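Local coordinates for protein malyl-CoA lyase/beta-methylmalyl-CoA lyase (Methylobacterium extorquens, PDB 5UGR) that belongs to the HpcH/HpaI aldolase and citrate lyase family of TIM-barrel enzymes and carries a magnesium ion, at residues T4-S16 with R309-M321. Residues are numbered along the deposited sequence; the frame is centred on the assembly and turned at random. Where two conformers were deposited one is given.
Sequences TLIQQATPRLHRS and RMAEALIQKADAM
K317 reaches from helix 305-322 to the extended N-terminal segment 4-16 through a folded chain. Its CB lies near CD1 of L13, CG passes beside the carbonyl oxygen of R12, and CD, whose modelled place is doubtful, faces both R12 O and P11 O. At the tip, K317 NZ donates to R12 O at 3.0 Å, tilted 35° from the carbonyl plane. A water joins NZ to T10 O, and E251 forms a salt bridge with the same ammonium, so this buried charge has several partners. A second water links P11 O to Q316 O; in the conformer given, P11 CG lies 3.9 Å from Q316 CB. Farther along, L13 CB meets A320 CB at 3.9 Å, and L13 CD2 touches M321 CG at 3.7 Å. M321 CG also lies over the rim of one guanidinium face of R15, which is salt-bridged to D37, and M321 CE approaches R15 NH1 at 3.6 Å. At the other end, the extended R309 (chi2 174°) donates a bent hydrogen bond from NH1 to I6 O at 3.1 Å, in the guanidinium plane but well above the carbonyl plane; L5 CD2 sits over one face, toward its rim. The contact packs a C-terminal helix along the segment leading into strand 16-21, the first strand of the TIM barrel.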
loop_
_atom_site.group_PDB
_atom_site.type_symbol
_atom_site.label_atom_id
_atom_site.label_comp_id
_atom_site.label_asym_id
_atom_site.label_seq_id
_atom_site.Cartn_x
_atom_site.Cartn_y
_atom_site.Cartn_z
ATOM N N THR A 4 3.674 -4.957 18.035
ATOM C CA THR A 4 2.328 -4.996 17.497
ATOM C C THR A 4 1.567 -6.155 18.080
ATOM O O THR A 4 2.004 -7.299 17.980
ATOM C CB THR A 4 2.411 -5.044 15.968
ATOM O OG1 THR A 4 3.000 -3.814 15.477
ATOM C CG2 THR A 4 1.041 -5.158 15.334
ATOM N N LEU A 5 0.408 -5.849 18.676
ATOM C CA LEU A 5 -0.410 -6.826 19.415
ATOM C C LEU A 5 -1.780 -6.934 18.802
ATOM O O LEU A 5 -2.443 -5.873 18.547
ATOM C CB LEU A 5 -0.518 -6.347 20.846
ATOM C CG LEU A 5 -1.296 -7.150 21.812
ATOM C CD1 LEU A 5 -0.671 -8.518 21.975
ATOM C CD2 LEU A 5 -1.420 -6.418 23.145
ATOM N N ILE A 6 -2.215 -8.184 18.611
ATOM C CA ILE A 6 -3.533 -8.498 18.021
ATOM C C ILE A 6 -4.513 -9.040 19.137
ATOM O O ILE A 6 -4.115 -9.650 20.137
ATOM C CB ILE A 6 -3.357 -9.503 16.836
ATOM C CG1 ILE A 6 -2.214 -9.111 15.821
ATOM C CG2 ILE A 6 -4.652 -9.584 16.036
ATOM C CD1 ILE A 6 -2.261 -7.833 15.015
ATOM N N GLN A 7 -5.725 -8.599 19.101
ATOM C CA GLN A 7 -6.734 -9.162 19.993
ATOM C C GLN A 7 -7.394 -10.440 19.409
ATOM O O GLN A 7 -7.724 -10.426 18.254
ATOM C CB GLN A 7 -7.789 -8.118 20.224
ATOM C CG GLN A 7 -8.797 -8.511 21.285
ATOM C CD GLN A 7 -9.720 -7.355 21.550
ATOM O OE1 GLN A 7 -9.266 -6.230 21.732
ATOM N NE2 GLN A 7 -11.004 -7.603 21.532
ATOM N N GLN A 8 -7.477 -11.513 20.193
ATOM C CA GLN A 8 -8.110 -12.718 19.769
ATOM C C GLN A 8 -9.637 -12.445 19.550
ATOM O O GLN A 8 -10.292 -11.676 20.242
ATOM C CB GLN A 8 -7.913 -13.907 20.737
ATOM C CG GLN A 8 -6.454 -14.413 20.850
ATOM C CD GLN A 8 -5.897 -15.116 19.620
ATOM O OE1 GLN A 8 -4.848 -14.765 19.134
ATOM N NE2 GLN A 8 -6.608 -16.107 19.124
ATOM N N ALA A 9 -10.166 -13.112 18.549
ATOM C CA ALA A 9 -11.611 -13.142 18.373
ATOM C C ALA A 9 -12.307 -13.799 19.546
ATOM O O ALA A 9 -11.754 -14.618 20.270
ATOM C CB ALA A 9 -11.975 -13.853 17.076
ATOM N N THR A 10 -13.597 -13.540 19.621
ATOM C CA THR A 10 -14.487 -14.203 20.558
ATOM C C THR A 10 -14.211 -15.685 20.616
ATOM O O THR A 10 -14.287 -16.324 19.552
ATOM C CB THR A 10 -15.949 -14.003 20.012
ATOM O OG1 THR A 10 -16.241 -12.576 19.950
ATOM C CG2 THR A 10 -16.910 -14.606 20.936
ATOM N N PRO A 11 -13.919 -16.273 21.804
ATOM C CA PRO A 11 -13.379 -17.655 21.853
ATOM C C PRO A 11 -14.412 -18.818 21.926
ATOM O O PRO A 11 -14.588 -19.404 22.996
ATOM C CB PRO A 11 -12.493 -17.633 23.109
ATOM C CG PRO A 11 -13.147 -16.634 24.013
ATOM C CD PRO A 11 -13.856 -15.622 23.123
ATOM N N ARG A 12 -14.963 -19.227 20.804
ATOM C CA ARG A 12 -16.004 -20.281 20.740
ATOM C C ARG A 12 -15.371 -21.618 20.495
ATOM O O ARG A 12 -14.338 -21.728 19.812
ATOM C CB ARG A 12 -16.977 -20.018 19.611
ATOM C CG ARG A 12 -17.580 -18.615 19.589
ATOM C CD ARG A 12 -18.653 -18.445 18.532
ATOM N NE ARG A 12 -18.974 -17.047 18.286
ATOM C CZ ARG A 12 -20.121 -16.439 18.577
ATOM N NH1 ARG A 12 -21.101 -17.026 19.304
ATOM N NH2 ARG A 12 -20.271 -15.211 18.179
ATOM N N LEU A 13 -16.071 -22.664 20.973
ATOM C CA LEU A 13 -15.735 -24.048 20.680
ATOM C C LEU A 13 -16.234 -24.368 19.275
ATOM O O LEU A 13 -17.360 -24.074 18.925
ATOM C CB LEU A 13 -16.384 -24.978 21.710
ATOM C CG LEU A 13 -16.094 -26.441 21.524
ATOM C CD1 LEU A 13 -14.661 -26.790 21.806
ATOM C CD2 LEU A 13 -16.950 -27.245 22.497
ATOM N N HIS A 14 -15.350 -24.870 18.432
ATOM C CA HIS A 14 -15.604 -24.979 17.002
ATOM C C HIS A 14 -14.930 -26.226 16.405
ATOM O O HIS A 14 -14.233 -26.161 15.392
ATOM C CB HIS A 14 -15.089 -23.686 16.367
ATOM C CG HIS A 14 -15.581 -23.415 15.003
ATOM N ND1 HIS A 14 -15.626 -22.132 14.486
ATOM C CD2 HIS A 14 -16.049 -24.226 14.036
ATOM C CE1 HIS A 14 -16.128 -22.176 13.273
ATOM N NE2 HIS A 14 -16.366 -23.435 12.972
ATOM N N ARG A 15 -15.120 -27.373 17.034
ATOM C CA ARG A 15 -14.531 -28.623 16.537
ATOM C C ARG A 15 -15.205 -29.169 15.275
ATOM O O ARG A 15 -14.561 -29.750 14.391
ATOM C CB ARG A 15 -14.565 -29.689 17.634
ATOM C CG ARG A 15 -13.840 -29.342 18.910
ATOM C CD ARG A 15 -14.215 -30.257 20.034
ATOM N NE ARG A 15 -15.635 -30.238 20.301
ATOM C CZ ARG A 15 -16.279 -31.159 21.015
ATOM N NH1 ARG A 15 -15.642 -32.185 21.577
ATOM N NH2 ARG A 15 -17.574 -31.054 21.191
ATOM N N SER A 16 -16.527 -29.039 15.255
ATOM C CA SER A 16 -17.393 -29.578 14.232
ATOM C C SER A 16 -18.318 -28.502 13.738
ATOM O O SER A 16 -18.898 -27.737 14.535
ATOM C CB SER A 16 -18.197 -30.770 14.790
ATOM O OG SER A 16 -18.883 -30.444 15.983
ATOM N N ARG A 309 -2.632 -14.688 25.929
ATOM C CA ARG A 309 -3.881 -14.614 25.192
ATOM C C ARG A 309 -4.280 -15.913 24.535
ATOM O O ARG A 309 -5.477 -16.269 24.543
ATOM C CB ARG A 309 -3.907 -13.418 24.235
ATOM C CG ARG A 309 -3.837 -12.085 24.937
ATOM C CD ARG A 309 -3.719 -10.866 24.036
ATOM N NE ARG A 309 -3.992 -9.629 24.782
ATOM C CZ ARG A 309 -4.356 -8.489 24.230
ATOM N NH1 ARG A 309 -4.437 -8.362 22.884
ATOM N NH2 ARG A 309 -4.578 -7.464 25.030
ATOM N N MET A 310 -3.301 -16.662 24.015
ATOM C CA MET A 310 -3.576 -18.005 23.506
ATOM C C MET A 310 -4.059 -18.948 24.573
ATOM O O MET A 310 -4.944 -19.765 24.332
ATOM C CB MET A 310 -2.369 -18.600 22.792
ATOM C CG MET A 310 -1.999 -17.851 21.557
ATOM S SD MET A 310 -0.803 -18.715 20.482
ATOM C CE MET A 310 -1.881 -19.952 19.697
ATOM N N ALA A 311 -3.473 -18.858 25.758
ATOM C CA ALA A 311 -3.859 -19.721 26.865
ATOM C C ALA A 311 -5.286 -19.427 27.323
ATOM O O ALA A 311 -6.077 -20.354 27.529
ATOM C CB ALA A 311 -2.889 -19.562 28.016
ATOM N N GLU A 312 -5.617 -18.145 27.406
ATOM C CA GLU A 312 -6.969 -17.762 27.795
ATOM C C GLU A 312 -8.003 -18.312 26.794
ATOM O O GLU A 312 -9.048 -18.823 27.195
ATOM C CB GLU A 312 -7.089 -16.241 27.911
ATOM C CG GLU A 312 -6.350 -15.647 29.081
ATOM C CD GLU A 312 -6.314 -14.132 29.120
ATOM O OE1 GLU A 312 -6.349 -13.511 28.028
ATOM O OE2 GLU A 312 -6.175 -13.591 30.250
ATOM N N ALA A 313 -7.676 -18.231 25.490
ATOM C CA ALA A 313 -8.597 -18.724 24.443
ATOM C C ALA A 313 -8.777 -20.251 24.547
ATOM O O ALA A 313 -9.945 -20.776 24.483
ATOM C CB ALA A 313 -8.105 -18.309 23.051
ATOM N N LEU A 314 -7.668 -20.965 24.756
ATOM C CA LEU A 314 -7.756 -22.422 24.849
ATOM C C LEU A 314 -8.594 -22.856 26.050
ATOM O O LEU A 314 -9.372 -23.819 25.953
ATOM C CB LEU A 314 -6.392 -23.077 24.910
ATOM C CG LEU A 314 -6.396 -24.608 24.963
ATOM C CD1 LEU A 314 -7.079 -25.185 23.735
ATOM C CD2 LEU A 314 -4.958 -25.080 25.085
ATOM N N ILE A 315 -8.439 -22.168 27.172
ATOM C CA ILE A 315 -9.224 -22.486 28.356
ATOM C C ILE A 315 -10.701 -22.232 28.165
ATOM O O ILE A 315 -11.542 -23.010 28.631
ATOM C CB ILE A 315 -8.684 -21.808 29.597
ATOM C CG1 ILE A 315 -7.320 -22.403 29.991
ATOM C CG2 ILE A 315 -9.651 -21.951 30.776
ATOM C CD1 ILE A 315 -7.194 -23.926 29.975
ATOM N N GLN A 316 -11.044 -21.150 27.479
ATOM C CA GLN A 316 -12.460 -20.876 27.256
ATOM C C GLN A 316 -13.094 -22.023 26.465
ATOM O O GLN A 316 -14.231 -22.414 26.709
ATOM C CB GLN A 316 -12.681 -19.504 26.562
ATOM C CG GLN A 316 -12.472 -18.263 27.470
ATOM C CD GLN A 316 -13.365 -18.186 28.711
ATOM O OE1 GLN A 316 -12.855 -17.967 29.821
ATOM N NE2 GLN A 316 -14.684 -18.348 28.546
ATOM N N LYS A 317 -12.359 -22.519 25.490
ATOM C CA LYS A 317 -12.737 -23.695 24.693
ATOM C C LYS A 317 -12.845 -25.023 25.491
ATOM O O LYS A 317 -13.840 -25.779 25.353
ATOM C CB LYS A 317 -11.807 -23.818 23.451
ATOM C CG LYS A 317 -12.165 -22.944 22.230
ATOM C CD LYS A 317 -11.623 -21.507 22.254
ATOM C CE LYS A 317 -10.813 -21.082 21.033
ATOM N NZ LYS A 317 -11.600 -20.553 19.861
ATOM N N ALA A 318 -11.868 -25.290 26.361
ATOM C CA ALA A 318 -11.900 -26.451 27.254
ATOM C C ALA A 318 -13.081 -26.372 28.225
ATOM O O ALA A 318 -13.754 -27.366 28.536
ATOM C CB ALA A 318 -10.588 -26.559 28.031
ATOM N N ASP A 319 -13.342 -25.165 28.706
ATOM C CA ASP A 319 -14.433 -24.972 29.666
ATOM C C ASP A 319 -15.745 -25.265 28.968
ATOM O O ASP A 319 -16.663 -25.813 29.563
ATOM C CB ASP A 319 -14.443 -23.533 30.186
ATOM C CG ASP A 319 -13.286 -23.234 31.176
ATOM O OD1 ASP A 319 -12.524 -24.175 31.616
ATOM O OD2 ASP A 319 -13.213 -22.030 31.563
ATOM N N ALA A 320 -15.871 -24.845 27.703
ATOM C CA ALA A 320 -17.112 -25.102 26.932
ATOM C C ALA A 320 -17.402 -26.582 26.771
ATOM O O ALA A 320 -18.540 -27.029 26.843
ATOM C CB ALA A 320 -17.021 -24.459 25.563
ATOM N N MET A 321 -16.356 -27.344 26.539
ATOM C CA MET A 321 -16.457 -28.784 26.394
ATOM C C MET A 321 -16.973 -29.382 27.669
ATOM O O MET A 321 -17.781 -30.290 27.625
ATOM C CB MET A 321 -15.123 -29.434 25.964
ATOM C CG MET A 321 -15.170 -29.849 24.499
ATOM S SD MET A 321 -13.592 -30.555 24.241
ATOM C CE MET A 321 -14.077 -32.220 24.843
HETATM O O HOH W 1 -12.030 -17.908 18.644
HETATM O O HOH W 2 -16.232 -20.845 24.719
#